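Local coordinates for PA_0080 (Pseudomonas aeruginosa, PDB 3ZHN), which is the lipoprotein TssJ1 of a type VI secretion system and probably helps to assemble the envelope-spanning complex of that machine, at residues A[114-119]-A[151-156]; A[54-59]-A[144-149]; A[91-96]-A[101-106]; A[62-67]-A[131-136]. All blocks are in the same frame, centred on the assembly; numbering follows the deposited sequence.

Interaction 1. Residues A[114-119]-A[151-156]; sequences LGFVAA and IGIVAR
Phe116 and Ala118 face Ile151 and Ile153 across the inside of the protein. The contact is apolar, and no hydrogen bond joins the two segments. The strands run roughly antiparallel, at 150°, with their axes 9.4 Å apart at closest approach. That is too far for backbone pairing, so the side chains fill the gap.

The first group of contacts belongs to Ile151. Its terminal methyl CD1 sits 3.8 Å from Ala118 CB and also reaches Phe116 CB, at 4.0 Å. One methyl thus rests on two residues of the facing strand. Ile151 CG1 is anti to the carbonyl carbon (chi1 -52°), and the chain then runs on extended to CD1, which carries the methyl across. Ala118 offers just its CB, and Ile151 CG1 also lies 4.0 Å from it.

The second group belongs to Ile153 and the Phe116 ring. Ile153 CD1 approaches CE1 of Phe116 at 4.1 Å, meeting the ring at a slant. Phe116, Ala118 and Ile151 are buried, whereas Ile153 is partly exposed.

Strand 113-118 pairs by its backbone with strand 129-133 (Phe116 with Gln130) and with strand 54-61 (Val117 with Arg57). Strand 151-155 pairs with strand 139-146. Ile144 of strand 139-146 touches both Phe116 and Ile151 and continues the apolar layer. Val117 points the opposite way and packs on helix 72-77. Inward residues of two facing sheets that mesh without backbone bonds are characteristic of the core of a beta sandwich, here the transthyretin-like fold of TssJ proteins.

Interaction 2. Residues A[54-59]-A[144-149]; sequences LRLRLY and ITLGAQ
This is a buried leucine contact between the two sheets of the sandwich. Leu54 and Leu56, from strand 54-61 of the antiparallel sheet, meet Leu146, the last strand residue of 139-146 in the mixed sheet. The segments share no hydrogen bond, and the nearest CA atoms, those of Leu54 and Leu146, are 8.3 Å apart.

Leu146 takes both partners on different parts of its side chain. Its CB receives CD2 of Leu54 at 3.8 Å, and Leu146 CG lies a little further from the same methyl, at 4.1 Å. Leu54 therefore covers the base of the branch with a single methyl. Further out, Leu146 CD1 faces CD1 of Leu56 at 4.2 Å, methyl to methyl. These last two side chains lie at about a right angle to each other.

Leu54 and Leu56 are two residues apart on the strand, so both point to the other sheet. In each, CG is anti to the backbone N (chi1 179° and -176°), and the two branches lean alike. Leu146 is thus approached by one leucine near its root and by another at its end.

Neighbours close the group. Leu43 from a loop touches both Leu54 and Leu146, Leu95 of strand 87-95 also packs on Leu146, and Leu37 of strand 31-39 touches Leu56. Beyond Leu146 the chain leaves the strand, and Gly147 O accepts a hydrogen bond from Tyr120 OH. Such a cluster of branched aliphatic residues is typical of the core near one end of a beta sandwich.

Interaction 3. Residues A[91-96]-A[101-106]; sequences DEFLLR and RRIERT
Arg105 and Asp91 reach for each other from opposite directions and form a salt bridge. The guanidinium is used side-on, and both its NE and NH2 donate to one oxygen, Asp91 OD2, at 3.1 Å each. The oxygen lies near the guanidinium plane, but the carboxylate is turned 67° out of that plane. Both nitrogens come to OD2 from the same face of the carboxylate. The Arg105 chain bends at chi2 (-101°), which folds the guanidinium back over Ile103. Ile103 CD1 then lies over one face of it, offset toward the rim.

Phe93 points the same way as Asp91, toward strand 100-107, and meets Ile103 and Arg105 coming from the opposite direction. Its CZ meets Ile103 CD1 at 3.9 Å and Arg105 NH2 at the same distance, both at a slant. The planes of the ring and the Arg105 guanidinium are 18° apart, so they are nearly parallel, but NH2 sits obliquely to the ring.

Arg101 stands differently. Its NH1 comes to the edge of the Phe93 ring, 3.7 Å from CD2, and its guanidinium is steeply turned against that ring. Leu95 CD2 lies over a face of this guanidinium, 3.6 Å from Arg101 NE. An extended chain carries the group across the gap, and Glu99 holds it there through a salt bridge to NE.

The strand axes are 11.2 Å apart, so the backbones do not pair. Strand 87-95 is bonded instead to strand 54-61, and strand 100-107 to strand 31-39. Each is an outermost strand of its own sheet, and these side chains bridge the two sheets along that border.

Interaction 4. Residues A[62-67]-A[131-136]; sequences KKDTAF and VLDVPG
The Phe67 ring meets Val131 at its edge. The methyl CG1 of Val131 lies near the ring plane, 3.4 Å from Phe67 CD2, and is also close to CE2, at 3.6 Å. This is a close fit. The two side chains run side by side, pointing opposite ways. The Phe67 ring also meets the ring of Tyr59, with the planes at about 60°. Phe67 CG is anti to the backbone N (chi1 -178°), which sends the ring from the helix to the sheet, where its CD2-CE2 edge passes the valine.

The other flat groups are two carboxylates. Asp64 crosses Val131 at about a right angle, and its OD2 lies by CB and CG2 of the valine, 3.5 Å from Val131 CB.

The segment 62-67 follows strand 54-61 and leads into a short, weakly bonded helix (65-69). This helix lies on the outer side of the antiparallel sheet, against its outermost strand 129-133. Val131 points toward the helix, whereas Leu132 points to the opposite side and packs on Leu142 of the other sheet of the sandwich.

Asp133, at the end of the same strand, brings a second carboxylate near the first. Asp64 OD2 and Asp133 OD1 are 4.3 Å apart, a pair of like charges. Two waters link them. One lies 2.6 Å from Asp64 OD2 and 2.8 Å from Asp133 OD2. The other bonds to Asp133 OD1 and makes a weak bond to Asp64 OD1. The waters probably ease the repulsion between the carboxylates. Gln113 touches both aspartates.

How the interactions relate
Interactions 1, 2 and 3 all join the two sheets of the sandwich. Interactions 1 and 2 are adjacent, with centres about 7 Å apart. Their strands are neighbours in both sheets, and Gly152 O lies 2.8 Å from Thr145 N, a probable hydrogen bond. Interaction 3 lies about 10 Å from interaction 2, centre to centre, toward one border. There Leu56 O and Phe93 N are 2.8 Å apart, again a probable hydrogen bond. Interaction 4 sits on the outer side of the antiparallel sheet, about 12 Å between centres from interaction 1. Phe67 CZ touches Val117 CG2 at 3.9 Å. Interactions 3 and 4 do not touch, and their centres are about 18 Å apart.

Interaction 1. Residues A[114-119]-A[151-156]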
# COMPACT_ATOMS: atom_id res chain seq x y z
N LEU A 114 -1.44 -0.31 -8.31
CA LEU A 114 -1.60 0.11 -6.93
C LEU A 114 -0.18 0.30 -6.34
O LEU A 114 0.65 -0.61 -6.46
CB LEU A 114 -2.39 -0.89 -6.09
CG LEU A 114 -3.85 -0.99 -6.48
CD1 LEU A 114 -4.55 -2.09 -5.68
CD2 LEU A 114 -4.53 0.32 -6.21
N GLY A 115 0.02 1.42 -5.65
CA GLY A 115 1.22 1.65 -4.85
C GLY A 115 0.92 1.69 -3.37
O GLY A 115 -0.23 2.04 -2.99
N PHE A 116 1.94 1.36 -2.58
CA PHE A 116 1.83 1.29 -1.13
C PHE A 116 3.07 1.93 -0.52
O PHE A 116 4.18 1.57 -0.92
CB PHE A 116 1.67 -0.11 -0.60
CG PHE A 116 0.50 -0.84 -1.20
CD1 PHE A 116 0.63 -1.51 -2.41
CD2 PHE A 116 -0.74 -0.86 -0.55
CE1 PHE A 116 -0.46 -2.13 -2.98
CE2 PHE A 116 -1.84 -1.44 -1.12
CZ PHE A 116 -1.68 -2.08 -2.32
N VAL A 117 2.87 2.83 0.48
CA VAL A 117 3.91 3.42 1.27
C VAL A 117 3.51 3.27 2.76
O VAL A 117 2.42 3.68 3.16
CB VAL A 117 4.13 4.90 0.98
CG1 VAL A 117 5.10 5.57 1.93
CG2 VAL A 117 4.63 5.10 -0.44
N ALA A 118 4.39 2.62 3.53
CA ALA A 118 4.18 2.43 4.97
C ALA A 118 5.24 3.24 5.72
O ALA A 118 6.43 3.15 5.43
CB ALA A 118 4.36 0.99 5.28
N ALA A 119 4.79 3.97 6.72
CA ALA A 119 5.63 4.84 7.50
C ALA A 119 6.32 4.08 8.61
O ALA A 119 6.12 4.35 9.81
CB ALA A 119 4.79 5.96 8.07
N ILE A 151 6.11 -4.62 4.05
CA ILE A 151 4.85 -4.87 3.37
C ILE A 151 5.03 -6.13 2.53
O ILE A 151 5.94 -6.17 1.71
CB ILE A 151 4.42 -3.75 2.41
CG1 ILE A 151 4.43 -2.39 3.10
CG2 ILE A 151 3.09 -4.10 1.79
CD1 ILE A 151 4.33 -1.25 2.15
N GLY A 152 4.17 -7.12 2.72
CA GLY A 152 4.11 -8.35 1.99
C GLY A 152 2.75 -8.51 1.29
O GLY A 152 1.70 -8.44 1.91
N ILE A 153 2.80 -8.78 -0.02
CA ILE A 153 1.59 -8.97 -0.77
C ILE A 153 1.54 -10.39 -1.35
O ILE A 153 2.53 -10.90 -1.94
CB ILE A 153 1.55 -7.97 -1.95
CG1 ILE A 153 1.76 -6.51 -1.51
CG2 ILE A 153 0.31 -8.18 -2.83
CD1 ILE A 153 1.82 -5.52 -2.69
N VAL A 154 0.37 -11.00 -1.21
CA VAL A 154 0.10 -12.37 -1.67
C VAL A 154 -1.27 -12.38 -2.40
O VAL A 154 -2.23 -11.80 -1.92
CB VAL A 154 0.09 -13.43 -0.52
CG1 VAL A 154 -0.17 -14.83 -1.04
CG2 VAL A 154 1.40 -13.46 0.27
N ALA A 155 -1.29 -12.94 -3.59
CA ALA A 155 -2.55 -13.08 -4.32
C ALA A 155 -3.46 -14.07 -3.59
O ALA A 155 -2.97 -15.12 -3.15
CB ALA A 155 -2.27 -13.48 -5.76
N ARG A 156 -4.72 -13.71 -3.44
CA ARG A 156 -5.77 -14.58 -2.85
C ARG A 156 -6.68 -15.10 -3.98
O ARG A 156 -7.33 -14.32 -4.66
CB ARG A 156 -6.62 -13.91 -1.75
CG ARG A 156 -7.48 -14.98 -1.05
CD ARG A 156 -8.56 -14.58 -0.06
NE ARG A 156 -8.03 -14.03 1.18
CZ ARG A 156 -8.72 -13.81 2.31
NH1 ARG A 156 -10.03 -14.07 2.41
NH2 ARG A 156 -8.08 -13.34 3.36

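Interaction 2. Residues A[54-59]-A[144-149]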
# COMPACT_ATOMS: atom_id res chain seq x y z
N LEU A 54 1.08 1.83 12.56
CA LEU A 54 1.71 2.04 11.27
C LEU A 54 0.71 2.81 10.37
O LEU A 54 -0.40 2.32 10.11
CB LEU A 54 2.10 0.76 10.59
CG LEU A 54 2.74 0.85 9.21
CD1 LEU A 54 4.13 1.45 9.38
CD2 LEU A 54 2.85 -0.60 8.66
N ARG A 55 1.15 3.95 9.85
CA ARG A 55 0.41 4.66 8.81
C ARG A 55 0.71 4.03 7.45
O ARG A 55 1.85 3.88 7.10
CB ARG A 55 0.77 6.14 8.80
CG ARG A 55 -0.05 7.02 7.85
CD ARG A 55 0.21 8.51 8.10
N LEU A 56 -0.35 3.71 6.72
CA LEU A 56 -0.25 3.15 5.38
C LEU A 56 -0.99 4.06 4.42
O LEU A 56 -2.12 4.47 4.71
CB LEU A 56 -0.84 1.74 5.34
CG LEU A 56 -0.74 0.96 4.04
CD1 LEU A 56 0.69 0.62 3.63
CD2 LEU A 56 -1.60 -0.28 4.11
N ARG A 57 -0.38 4.27 3.27
CA ARG A 57 -0.98 5.01 2.17
C ARG A 57 -1.04 4.08 0.94
O ARG A 57 -0.07 3.42 0.61
CB ARG A 57 -0.12 6.26 1.90
N LEU A 58 -2.22 4.05 0.33
CA LEU A 58 -2.50 3.38 -0.90
C LEU A 58 -2.64 4.39 -2.00
O LEU A 58 -3.31 5.42 -1.82
CB LEU A 58 -3.78 2.59 -0.75
CG LEU A 58 -4.41 1.87 -1.93
CD1 LEU A 58 -5.42 0.90 -1.43
CD2 LEU A 58 -5.09 2.70 -2.96
N TYR A 59 -2.01 4.15 -3.15
CA TYR A 59 -2.02 5.05 -4.30
C TYR A 59 -2.58 4.31 -5.54
O TYR A 59 -2.12 3.18 -5.87
CB TYR A 59 -0.59 5.52 -4.62
CG TYR A 59 0.14 6.18 -3.52
CD1 TYR A 59 0.65 5.47 -2.42
CD2 TYR A 59 0.34 7.53 -3.53
CE1 TYR A 59 1.37 6.11 -1.46
CE2 TYR A 59 1.06 8.18 -2.56
CZ TYR A 59 1.55 7.48 -1.48
OH TYR A 59 2.27 8.11 -0.44
N ILE A 144 -2.59 -8.50 2.12
CA ILE A 144 -1.45 -7.61 2.32
C ILE A 144 -1.12 -7.63 3.81
O ILE A 144 -1.95 -7.23 4.64
CB ILE A 144 -1.70 -6.22 1.77
CG1 ILE A 144 -1.93 -6.32 0.25
CG2 ILE A 144 -0.51 -5.31 2.06
CD1 ILE A 144 -2.13 -5.06 -0.50
N THR A 145 0.10 -8.08 4.17
CA THR A 145 0.57 -8.15 5.53
C THR A 145 1.48 -6.97 5.78
O THR A 145 2.42 -6.74 5.01
CB THR A 145 1.22 -9.54 5.85
OG1 THR A 145 0.22 -10.52 5.57
CG2 THR A 145 1.63 -9.62 7.34
N LEU A 146 1.23 -6.27 6.88
CA LEU A 146 2.14 -5.27 7.38
C LEU A 146 2.93 -5.90 8.54
O LEU A 146 2.40 -6.09 9.63
CB LEU A 146 1.40 -4.04 7.85
CG LEU A 146 0.52 -3.39 6.75
CD1 LEU A 146 1.25 -3.06 5.49
CD2 LEU A 146 -0.81 -4.09 6.52
N GLY A 147 4.16 -6.29 8.23
CA GLY A 147 5.03 -6.92 9.23
C GLY A 147 5.82 -5.97 10.13
O GLY A 147 5.53 -4.76 10.18
N ALA A 148 6.72 -6.53 10.91
CA ALA A 148 7.54 -5.69 11.75
C ALA A 148 8.26 -4.63 10.87
O ALA A 148 8.45 -3.48 11.35
CB ALA A 148 8.58 -6.51 12.45
N GLN A 149 8.70 -5.04 9.68
CA GLN A 149 9.52 -4.15 8.84
C GLN A 149 9.32 -4.28 7.33
O GLN A 149 10.16 -3.80 6.57
CB GLN A 149 11.07 -4.28 9.15
CG GLN A 149 11.65 -5.58 8.82
CD GLN A 149 13.01 -5.84 9.42
OE1 GLN A 149 13.35 -5.35 10.45
NE2 GLN A 149 13.77 -6.64 8.72

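Interaction 3. Residues A[91-96]-A[101-106]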
# COMPACT_ATOMS: atom_id res chain seq x y z
N ASP A 91 -5.15 7.14 -0.52
CA ASP A 91 -5.92 6.76 0.60
C ASP A 91 -5.01 6.51 1.80
O ASP A 91 -3.93 5.99 1.60
CB ASP A 91 -6.67 5.48 0.33
CG ASP A 91 -7.54 5.56 -0.90
OD1 ASP A 91 -7.91 6.66 -1.42
OD2 ASP A 91 -7.95 4.50 -1.31
N GLU A 92 -5.43 6.87 3.00
CA GLU A 92 -4.57 6.74 4.16
C GLU A 92 -5.30 6.03 5.26
O GLU A 92 -6.46 6.36 5.55
CB GLU A 92 -4.19 8.11 4.69
CG GLU A 92 -3.17 8.00 5.80
CD GLU A 92 -2.84 9.36 6.37
OE1 GLU A 92 -2.43 10.16 5.56
OE2 GLU A 92 -3.02 9.61 7.60
N PHE A 93 -4.59 5.14 5.95
CA PHE A 93 -5.10 4.27 7.02
C PHE A 93 -4.08 4.32 8.15
O PHE A 93 -2.90 4.41 7.86
CB PHE A 93 -5.18 2.80 6.59
CG PHE A 93 -5.78 2.59 5.23
CD1 PHE A 93 -5.04 2.70 4.09
CD2 PHE A 93 -7.08 2.17 5.13
CE1 PHE A 93 -5.60 2.47 2.87
CE2 PHE A 93 -7.64 1.93 3.90
CZ PHE A 93 -6.91 2.08 2.77
N LEU A 94 -4.53 4.23 9.39
CA LEU A 94 -3.66 3.99 10.52
C LEU A 94 -4.01 2.64 11.13
O LEU A 94 -5.13 2.46 11.61
CB LEU A 94 -3.83 5.08 11.59
CG LEU A 94 -2.95 4.92 12.83
CD1 LEU A 94 -1.49 5.16 12.49
CD2 LEU A 94 -3.35 5.96 13.89
N LEU A 95 -3.10 1.70 11.06
CA LEU A 95 -3.31 0.38 11.54
C LEU A 95 -2.58 0.11 12.86
O LEU A 95 -1.53 0.59 13.11
CB LEU A 95 -2.80 -0.64 10.52
CG LEU A 95 -3.33 -0.54 9.10
CD1 LEU A 95 -2.56 -1.45 8.15
CD2 LEU A 95 -4.78 -0.92 9.09
N ARG A 96 -3.21 -0.68 13.71
CA ARG A 96 -2.70 -1.03 14.98
C ARG A 96 -2.25 -2.51 14.98
O ARG A 96 -2.73 -3.31 14.16
CB ARG A 96 -3.71 -0.78 16.10
CG ARG A 96 -4.05 0.69 16.24
CD ARG A 96 -4.79 0.96 17.53
NE ARG A 96 -4.33 2.25 18.05
CZ ARG A 96 -4.54 3.41 17.44
NH1 ARG A 96 -5.27 3.48 16.31
NH2 ARG A 96 -4.08 4.54 17.96
N ARG A 101 -8.40 -5.61 8.41
CA ARG A 101 -9.37 -4.92 7.63
C ARG A 101 -9.52 -5.54 6.29
O ARG A 101 -8.61 -6.15 5.72
CB ARG A 101 -9.04 -3.43 7.36
CG ARG A 101 -8.64 -2.67 8.53
CD ARG A 101 -8.77 -1.21 8.18
NE ARG A 101 -8.34 -0.45 9.32
CZ ARG A 101 -8.37 0.85 9.39
NH1 ARG A 101 -8.84 1.56 8.36
NH2 ARG A 101 -7.86 1.43 10.48
N ARG A 102 -10.71 -5.30 5.75
CA ARG A 102 -11.05 -5.64 4.37
C ARG A 102 -11.46 -4.36 3.68
O ARG A 102 -12.36 -3.62 4.11
CB ARG A 102 -12.22 -6.63 4.39
CG ARG A 102 -12.49 -7.33 3.06
CD ARG A 102 -13.86 -7.97 3.13
NE ARG A 102 -14.29 -8.59 1.87
CZ ARG A 102 -14.88 -7.96 0.85
NH1 ARG A 102 -15.14 -6.64 0.90
NH2 ARG A 102 -15.21 -8.66 -0.24
N ILE A 103 -10.88 -4.13 2.54
CA ILE A 103 -11.25 -3.01 1.71
C ILE A 103 -11.55 -3.47 0.31
O ILE A 103 -10.93 -4.38 -0.19
CB ILE A 103 -10.22 -1.86 1.73
CG1 ILE A 103 -8.92 -2.25 1.13
CG2 ILE A 103 -9.97 -1.36 3.16
CD1 ILE A 103 -8.04 -1.05 0.82
N GLU A 104 -12.51 -2.82 -0.34
CA GLU A 104 -12.85 -3.24 -1.70
C GLU A 104 -13.00 -1.95 -2.49
O GLU A 104 -13.52 -0.97 -1.96
CB GLU A 104 -14.18 -4.00 -1.67
CG GLU A 104 -14.66 -4.45 -3.05
CD GLU A 104 -15.82 -5.48 -3.03
OE1 GLU A 104 -16.12 -6.00 -1.90
OE2 GLU A 104 -16.35 -5.86 -4.19
N ARG A 105 -12.45 -1.95 -3.70
CA ARG A 105 -12.42 -0.79 -4.56
C ARG A 105 -12.69 -1.35 -5.97
O ARG A 105 -12.33 -2.46 -6.28
CB ARG A 105 -11.01 -0.15 -4.64
CG ARG A 105 -10.27 0.22 -3.38
CD ARG A 105 -10.43 1.70 -3.20
NE ARG A 105 -9.90 2.23 -1.96
CZ ARG A 105 -10.46 2.06 -0.75
NH1 ARG A 105 -11.57 1.35 -0.53
NH2 ARG A 105 -9.90 2.61 0.27
N THR A 106 -13.28 -0.52 -6.80
CA THR A 106 -13.13 -0.61 -8.23
C THR A 106 -12.12 0.42 -8.63
O THR A 106 -12.17 1.61 -8.24
CB THR A 106 -14.41 -0.41 -8.99
OG1 THR A 106 -14.90 0.91 -8.70
CG2 THR A 106 -15.37 -1.53 -8.54

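Interaction 4. Residues A[62-67]-A[131-136]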
# COMPACT_ATOMS: atom_id res chain seq x y z
N LYS A 62 -1.72 5.63 -12.72
CA LYS A 62 -1.73 5.33 -14.13
C LYS A 62 -0.40 4.74 -14.64
O LYS A 62 -0.37 3.98 -15.56
CB LYS A 62 -2.04 6.58 -14.95
CG LYS A 62 -3.31 7.26 -14.56
CD LYS A 62 -3.64 8.40 -15.55
CE LYS A 62 -4.82 9.21 -15.12
NZ LYS A 62 -5.03 10.31 -16.11
N LYS A 63 0.70 5.19 -14.05
CA LYS A 63 2.04 4.75 -14.31
C LYS A 63 2.78 4.74 -12.99
O LYS A 63 2.44 5.53 -12.09
CB LYS A 63 2.84 5.66 -15.28
CG LYS A 63 2.36 5.76 -16.69
CD LYS A 63 3.26 6.71 -17.53
N ASP A 64 3.81 3.90 -12.88
CA ASP A 64 4.44 3.72 -11.55
C ASP A 64 5.95 3.94 -11.50
O ASP A 64 6.60 3.61 -10.50
CB ASP A 64 4.07 2.43 -10.86
CG ASP A 64 4.60 1.17 -11.52
OD1 ASP A 64 5.35 1.27 -12.56
OD2 ASP A 64 4.29 0.05 -10.99
N THR A 65 6.52 4.37 -12.64
CA THR A 65 7.97 4.58 -12.69
C THR A 65 8.41 5.69 -11.77
O THR A 65 9.34 5.51 -10.94
CB THR A 65 8.42 4.81 -14.18
OG1 THR A 65 7.95 3.74 -15.00
CG2 THR A 65 9.90 5.02 -14.26
N ALA A 66 7.79 6.85 -11.86
CA ALA A 66 8.14 7.92 -10.93
C ALA A 66 7.88 7.53 -9.49
O ALA A 66 8.70 7.81 -8.62
CB ALA A 66 7.37 9.21 -11.27
N PHE A 67 6.72 6.91 -9.23
CA PHE A 67 6.39 6.44 -7.93
C PHE A 67 7.54 5.64 -7.28
O PHE A 67 7.90 5.86 -6.14
CB PHE A 67 5.10 5.60 -7.99
CG PHE A 67 4.67 5.12 -6.62
CD1 PHE A 67 4.00 5.93 -5.74
CD2 PHE A 67 4.97 3.84 -6.24
CE1 PHE A 67 3.63 5.45 -4.52
CE2 PHE A 67 4.60 3.35 -4.99
CZ PHE A 67 3.96 4.15 -4.15
N VAL A 131 4.79 -1.81 -5.31
CA VAL A 131 3.90 -1.49 -6.41
C VAL A 131 3.38 -2.76 -7.01
O VAL A 131 4.07 -3.80 -6.94
CB VAL A 131 4.64 -0.76 -7.59
CG1 VAL A 131 5.14 0.57 -7.19
CG2 VAL A 131 5.79 -1.62 -8.23
N LEU A 132 2.18 -2.72 -7.58
CA LEU A 132 1.55 -3.91 -8.14
C LEU A 132 0.80 -3.54 -9.40
O LEU A 132 -0.13 -2.68 -9.30
CB LEU A 132 0.62 -4.55 -7.11
CG LEU A 132 0.05 -5.85 -7.56
CD1 LEU A 132 1.08 -6.95 -7.62
CD2 LEU A 132 -1.10 -6.31 -6.67
N ASP A 133 1.15 -4.09 -10.58
CA ASP A 133 0.31 -3.91 -11.77
C ASP A 133 -0.92 -4.81 -11.57
O ASP A 133 -0.82 -5.99 -11.25
CB ASP A 133 1.06 -4.35 -13.00
CG ASP A 133 2.28 -3.51 -13.24
OD1 ASP A 133 2.16 -2.42 -13.83
OD2 ASP A 133 3.39 -3.94 -12.81
N VAL A 134 -2.07 -4.25 -11.82
CA VAL A 134 -3.39 -4.89 -11.61
C VAL A 134 -4.06 -5.03 -12.99
O VAL A 134 -4.23 -4.03 -13.67
CB VAL A 134 -4.30 -4.10 -10.66
CG1 VAL A 134 -5.67 -4.75 -10.56
CG2 VAL A 134 -3.66 -4.04 -9.28
N PRO A 135 -4.33 -6.27 -13.45
CA PRO A 135 -5.01 -6.40 -14.76
C PRO A 135 -6.38 -5.74 -14.81
O PRO A 135 -7.21 -5.88 -13.90
CB PRO A 135 -5.16 -7.87 -14.98
CG PRO A 135 -4.50 -8.53 -13.89
CD PRO A 135 -4.11 -7.58 -12.82
N GLY A 136 -6.59 -5.00 -15.89
CA GLY A 136 -7.79 -4.21 -16.04
C GLY A 136 -8.98 -5.09 -16.35
O GLY A 136 -8.86 -6.15 -16.96
O HOH W 1 5.27 -2.04 -12.15
O HOH W 2 4.18 -0.84 -14.83